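Local coordinates for SusD superfamily protein (Bacteroides thetaiotaomicron, PDB 3MCX), which is of unknown function but, as a SusD-family protein of the cell outer membrane, probably binds glycans for uptake and carries zinc ions, at residues 281-293 with 313-325. Numbering follows the deposited sequence.
Sequences ANEATVDWNNLIL and TKESVIENNTGLP. With ZN (zinc ion), chain D.
Two largely irregular segments of the SusD-family fold meet where the carboxamide of N282 spans the backbone of the zinc-binding segment 313-325. N282 points toward that segment, its chi1 of -170° swinging CG opposite the backbone N, and uses both ends of its amide: OD1 accepts from V317 N at 2.9 Å in a nearly straight bond (168°), and ND2 donates to E315 O at 3.0 Å, the oxygen lying in the amide plane but the donor standing above the carbonyl plane of E315. The residue gripped in this way, E315, whose CB points away from 281-293, extends beyond CG to bind zinc through OE2, in a site completed by E319 and H330. A water sits within hydrogen-bonding distance of N282 OD1, E283 O and S316 OG and bridges the two segments. Were N282 an alanine, V317 N and E315 O would probably lose these partners and the bridging water one of its contacts. Alongside, I318 lays CD1 3.3 Å from E283 O and meets V286 CG2 at 3.8 Å, the two side chains crossing at about a right angle. N321 opens an Asx turn, its OD1 accepting from G323 N at 2.9 Å, while its ND2 donates to S316 OG. From the short strand 292-293, I292 CD1 rests 4.0 Å from L324 CD2, and L293 CD1 packs on T313 CG2.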
loop_
_atom_site.group_PDB
_atom_site.type_symbol
_atom_site.label_atom_id
_atom_site.label_comp_id
_atom_site.label_asym_id
_atom_site.label_seq_id
_atom_site.Cartn_x
_atom_site.Cartn_y
_atom_site.Cartn_z
ATOM N N ALA A 281 -9.327 14.882 -1.374
ATOM C CA ALA A 281 -10.377 15.507 -2.160
ATOM C C ALA A 281 -10.117 16.974 -2.434
ATOM O O ALA A 281 -9.469 17.678 -1.650
ATOM C CB ALA A 281 -11.734 15.352 -1.439
ATOM N N ASN A 282 -10.653 17.387 -3.565
ATOM C CA ASN A 282 -10.598 18.752 -4.086
ATOM C C ASN A 282 -11.986 19.318 -3.878
ATOM O O ASN A 282 -12.882 19.199 -4.724
ATOM C CB ASN A 282 -10.158 18.678 -5.541
ATOM C CG ASN A 282 -9.817 19.998 -6.152
ATOM O OD1 ASN A 282 -9.998 21.069 -5.554
ATOM N ND2 ASN A 282 -9.279 19.934 -7.395
ATOM N N GLU A 283 -12.166 19.925 -2.703
ATOM C CA GLU A 283 -13.502 20.203 -2.168
ATOM C C GLU A 283 -13.964 21.616 -2.485
ATOM O O GLU A 283 -13.151 22.541 -2.604
ATOM C CB GLU A 283 -13.480 20.029 -0.637
ATOM C CG GLU A 283 -13.031 18.669 -0.142
ATOM C CD GLU A 283 -12.625 18.692 1.306
ATOM O OE1 GLU A 283 -11.572 19.279 1.621
ATOM O OE2 GLU A 283 -13.370 18.089 2.136
ATOM N N ALA A 284 -15.277 21.824 -2.609
ATOM C CA ALA A 284 -15.812 23.145 -2.854
ATOM C C ALA A 284 -15.647 24.074 -1.651
ATOM O O ALA A 284 -15.615 25.284 -1.794
ATOM C CB ALA A 284 -17.291 23.051 -3.267
ATOM N N THR A 285 -15.574 23.477 -0.457
ATOM C CA THR A 285 -15.205 24.192 0.774
ATOM C C THR A 285 -14.178 23.291 1.456
ATOM O O THR A 285 -14.415 22.088 1.634
ATOM C CB THR A 285 -16.431 24.416 1.706
ATOM O OG1 THR A 285 -17.389 25.245 1.053
ATOM C CG2 THR A 285 -16.021 25.101 3.031
ATOM N N VAL A 286 -13.013 23.837 1.811
ATOM C CA VAL A 286 -11.948 23.029 2.419
ATOM C C VAL A 286 -12.489 22.396 3.694
ATOM O O VAL A 286 -13.091 23.106 4.523
ATOM C CB VAL A 286 -10.722 23.883 2.756
ATOM C CG1 VAL A 286 -9.660 23.082 3.531
ATOM C CG2 VAL A 286 -10.086 24.479 1.478
ATOM N N ASP A 287 -12.340 21.088 3.826
ATOM C CA ASP A 287 -12.862 20.381 5.011
ATOM C C ASP A 287 -11.964 19.235 5.407
ATOM O O ASP A 287 -11.163 19.387 6.330
ATOM C CB ASP A 287 -14.329 19.975 4.762
ATOM C CG ASP A 287 -15.032 19.524 6.034
ATOM O OD1 ASP A 287 -14.376 19.435 7.076
ATOM O OD2 ASP A 287 -16.243 19.248 5.984
ATOM N N TRP A 288 -12.054 18.118 4.706
ATOM C CA TRP A 288 -11.338 16.916 5.045
ATOM C C TRP A 288 -9.945 16.814 4.456
ATOM O O TRP A 288 -9.130 16.063 4.986
ATOM C CB TRP A 288 -12.125 15.667 4.620
ATOM C CG TRP A 288 -13.434 15.547 5.307
ATOM C CD1 TRP A 288 -14.648 15.993 4.872
ATOM C CD2 TRP A 288 -13.664 14.929 6.571
ATOM N NE1 TRP A 288 -15.638 15.676 5.795
ATOM C CE2 TRP A 288 -15.048 15.027 6.847
ATOM C CE3 TRP A 288 -12.831 14.293 7.498
ATOM C CZ2 TRP A 288 -15.608 14.525 8.025
ATOM C CZ3 TRP A 288 -13.398 13.783 8.670
ATOM C CH2 TRP A 288 -14.769 13.885 8.906
ATOM N N ASN A 289 -9.648 17.542 3.394
ATOM C CA ASN A 289 -8.391 17.322 2.703
ATOM C C ASN A 289 -7.170 17.515 3.598
ATOM O O ASN A 289 -7.096 18.481 4.361
ATOM C CB ASN A 289 -8.277 18.291 1.500
ATOM C CG ASN A 289 -6.932 18.235 0.830
ATOM O OD1 ASN A 289 -5.950 18.756 1.392
ATOM N ND2 ASN A 289 -6.858 17.611 -0.352
ATOM N N ASN A 290 -6.226 16.597 3.491
ATOM C CA ASN A 290 -4.882 16.892 3.972
ATOM C C ASN A 290 -3.767 16.232 3.201
ATOM O O ASN A 290 -2.721 15.964 3.763
ATOM C CB ASN A 290 -4.699 16.667 5.478
ATOM C CG ASN A 290 -3.608 17.571 6.045
ATOM O OD1 ASN A 290 -3.251 18.563 5.390
ATOM N ND2 ASN A 290 -3.092 17.273 7.255
ATOM N N LEU A 291 -3.996 15.957 1.913
ATOM C CA LEU A 291 -2.993 15.399 1.024
ATOM C C LEU A 291 -3.005 16.185 -0.267
ATOM O O LEU A 291 -4.053 16.334 -0.906
ATOM C CB LEU A 291 -3.248 13.923 0.748
ATOM C CG LEU A 291 -3.083 12.993 1.955
ATOM C CD1 LEU A 291 -3.850 11.699 1.760
ATOM C CD2 LEU A 291 -1.607 12.677 2.276
ATOM N N ILE A 292 -1.836 16.694 -0.642
ATOM C CA ILE A 292 -1.638 17.360 -1.917
ATOM C C ILE A 292 -0.316 16.907 -2.483
ATOM O O ILE A 292 0.538 16.397 -1.748
ATOM C CB ILE A 292 -1.695 18.886 -1.827
ATOM C CG1 ILE A 292 -0.639 19.474 -0.857
ATOM C CG2 ILE A 292 -3.142 19.348 -1.427
ATOM C CD1 ILE A 292 -0.479 20.997 -0.883
ATOM N N LEU A 293 -0.138 17.095 -3.785
ATOM C CA LEU A 293 1.105 16.763 -4.463
ATOM C C LEU A 293 2.154 17.830 -4.200
ATOM O O LEU A 293 1.828 19.037 -4.142
ATOM C CB LEU A 293 0.840 16.620 -5.959
ATOM C CG LEU A 293 -0.196 15.540 -6.336
ATOM C CD1 LEU A 293 -0.630 15.624 -7.818
ATOM C CD2 LEU A 293 0.356 14.132 -6.013
ATOM N N THR A 313 -3.561 15.244 -12.251
ATOM C CA THR A 313 -3.153 16.396 -11.430
ATOM C C THR A 313 -4.085 17.579 -11.757
ATOM O O THR A 313 -4.216 17.983 -12.912
ATOM C CB THR A 313 -1.677 16.777 -11.693
ATOM O OG1 THR A 313 -1.526 17.247 -13.037
ATOM C CG2 THR A 313 -0.766 15.556 -11.484
ATOM N N LYS A 314 -4.724 18.137 -10.732
ATOM C CA LYS A 314 -5.763 19.132 -10.880
ATOM C C LYS A 314 -5.480 20.336 -9.966
ATOM O O LYS A 314 -5.045 20.161 -8.836
ATOM C CB LYS A 314 -7.097 18.506 -10.457
ATOM C CG LYS A 314 -7.443 17.214 -11.170
ATOM C CD LYS A 314 -7.598 17.465 -12.660
ATOM C CE LYS A 314 -8.040 16.221 -13.417
ATOM N NZ LYS A 314 -7.944 16.406 -14.914
ATOM N N GLU A 315 -5.821 21.528 -10.427
ATOM C CA GLU A 315 -5.757 22.705 -9.621
ATOM C C GLU A 315 -6.981 22.695 -8.669
ATOM O O GLU A 315 -7.985 22.075 -8.965
ATOM C CB GLU A 315 -5.872 23.874 -10.568
ATOM C CG GLU A 315 -5.586 25.124 -9.958
ATOM C CD GLU A 315 -5.882 26.386 -10.786
ATOM O OE1 GLU A 315 -6.086 26.446 -12.068
ATOM O OE2 GLU A 315 -5.853 27.383 -10.039
ATOM N N SER A 316 -6.874 23.388 -7.546
ATOM C CA SER A 316 -8.008 23.596 -6.640
ATOM C C SER A 316 -9.247 24.109 -7.365
ATOM O O SER A 316 -9.206 25.075 -8.124
ATOM C CB SER A 316 -7.625 24.631 -5.583
ATOM O OG SER A 316 -8.718 24.965 -4.739
ATOM N N VAL A 317 -10.381 23.471 -7.077
ATOM C CA VAL A 317 -11.647 23.937 -7.622
ATOM C C VAL A 317 -12.081 25.269 -6.969
ATOM O O VAL A 317 -12.897 26.013 -7.516
ATOM C CB VAL A 317 -12.800 22.882 -7.519
ATOM C CG1 VAL A 317 -12.461 21.606 -8.293
ATOM C CG2 VAL A 317 -13.118 22.551 -6.052
ATOM N N ILE A 318 -11.532 25.569 -5.790
ATOM C CA ILE A 318 -11.661 26.904 -5.210
ATOM C C ILE A 318 -10.558 27.820 -5.790
ATOM O O ILE A 318 -9.381 27.629 -5.493
ATOM C CB ILE A 318 -11.499 26.897 -3.677
ATOM C CG1 ILE A 318 -12.530 25.949 -3.028
ATOM C CG2 ILE A 318 -11.562 28.291 -3.109
ATOM C CD1 ILE A 318 -12.169 25.564 -1.554
ATOM N N GLU A 319 -10.911 28.753 -6.637
ATOM C CA GLU A 319 -9.886 29.672 -7.144
ATOM C C GLU A 319 -9.417 30.570 -6.007
ATOM O O GLU A 319 -10.204 31.020 -5.197
ATOM C CB GLU A 319 -10.344 30.480 -8.369
ATOM C CG GLU A 319 -10.328 29.661 -9.689
ATOM C CD GLU A 319 -8.941 29.294 -10.195
ATOM O OE1 GLU A 319 -7.948 29.974 -9.807
ATOM O OE2 GLU A 319 -8.869 28.290 -10.940
ATOM N N ASN A 320 -8.124 30.857 -5.995
ATOM C CA ASN A 320 -7.520 31.794 -5.034
ATOM C C ASN A 320 -7.678 31.191 -3.627
ATOM O O ASN A 320 -7.999 31.892 -2.685
ATOM C CB ASN A 320 -8.107 33.201 -5.163
ATOM C CG ASN A 320 -7.957 33.754 -6.556
ATOM O OD1 ASN A 320 -6.923 33.449 -7.201
ATOM N ND2 ASN A 320 -8.918 34.518 -7.030
ATOM N N ASN A 321 -7.407 29.901 -3.543
ATOM C CA ASN A 321 -7.634 29.131 -2.318
ATOM C C ASN A 321 -6.581 29.461 -1.267
ATOM O O ASN A 321 -5.412 29.091 -1.424
ATOM C CB ASN A 321 -7.609 27.650 -2.686
ATOM C CG ASN A 321 -8.030 26.693 -1.539
ATOM O OD1 ASN A 321 -8.128 27.116 -0.379
ATOM N ND2 ASN A 321 -8.267 25.432 -1.875
ATOM N N THR A 322 -7.000 30.097 -0.167
ATOM C CA THR A 322 -6.041 30.485 0.879
ATOM C C THR A 322 -5.736 29.343 1.841
ATOM O O THR A 322 -4.869 29.513 2.713
ATOM C CB THR A 322 -6.515 31.684 1.677
ATOM O OG1 THR A 322 -7.745 31.341 2.306
ATOM C CG2 THR A 322 -6.693 32.890 0.756
ATOM N N GLY A 323 -6.367 28.171 1.642
ATOM C CA GLY A 323 -6.104 26.941 2.396
ATOM C C GLY A 323 -4.907 26.147 1.888
ATOM O O GLY A 323 -4.514 25.128 2.470
ATOM N N LEU A 324 -4.297 26.637 0.806
ATOM C CA LEU A 324 -3.074 26.032 0.272
ATOM C C LEU A 324 -1.878 26.876 0.679
ATOM O O LEU A 324 -1.969 28.066 0.829
ATOM C CB LEU A 324 -3.121 25.963 -1.262
ATOM C CG LEU A 324 -4.022 24.904 -1.856
ATOM C CD1 LEU A 324 -4.189 25.151 -3.365
ATOM C CD2 LEU A 324 -3.491 23.510 -1.634
ATOM N N PRO A 325 -0.701 26.239 0.759
ATOM C CA PRO A 325 0.502 27.057 0.828
ATOM C C PRO A 325 0.509 28.068 -0.322
ATOM O O PRO A 325 0.132 27.693 -1.436
ATOM C CB PRO A 325 1.611 26.018 0.662
ATOM C CG PRO A 325 1.048 24.780 1.197
ATOM C CD PRO A 325 -0.418 24.799 0.795
HETATM ZN ZN ZN D . -6.160 29.260 -10.473
HETATM O O HOH W 1 -10.525 22.786 -3.411
#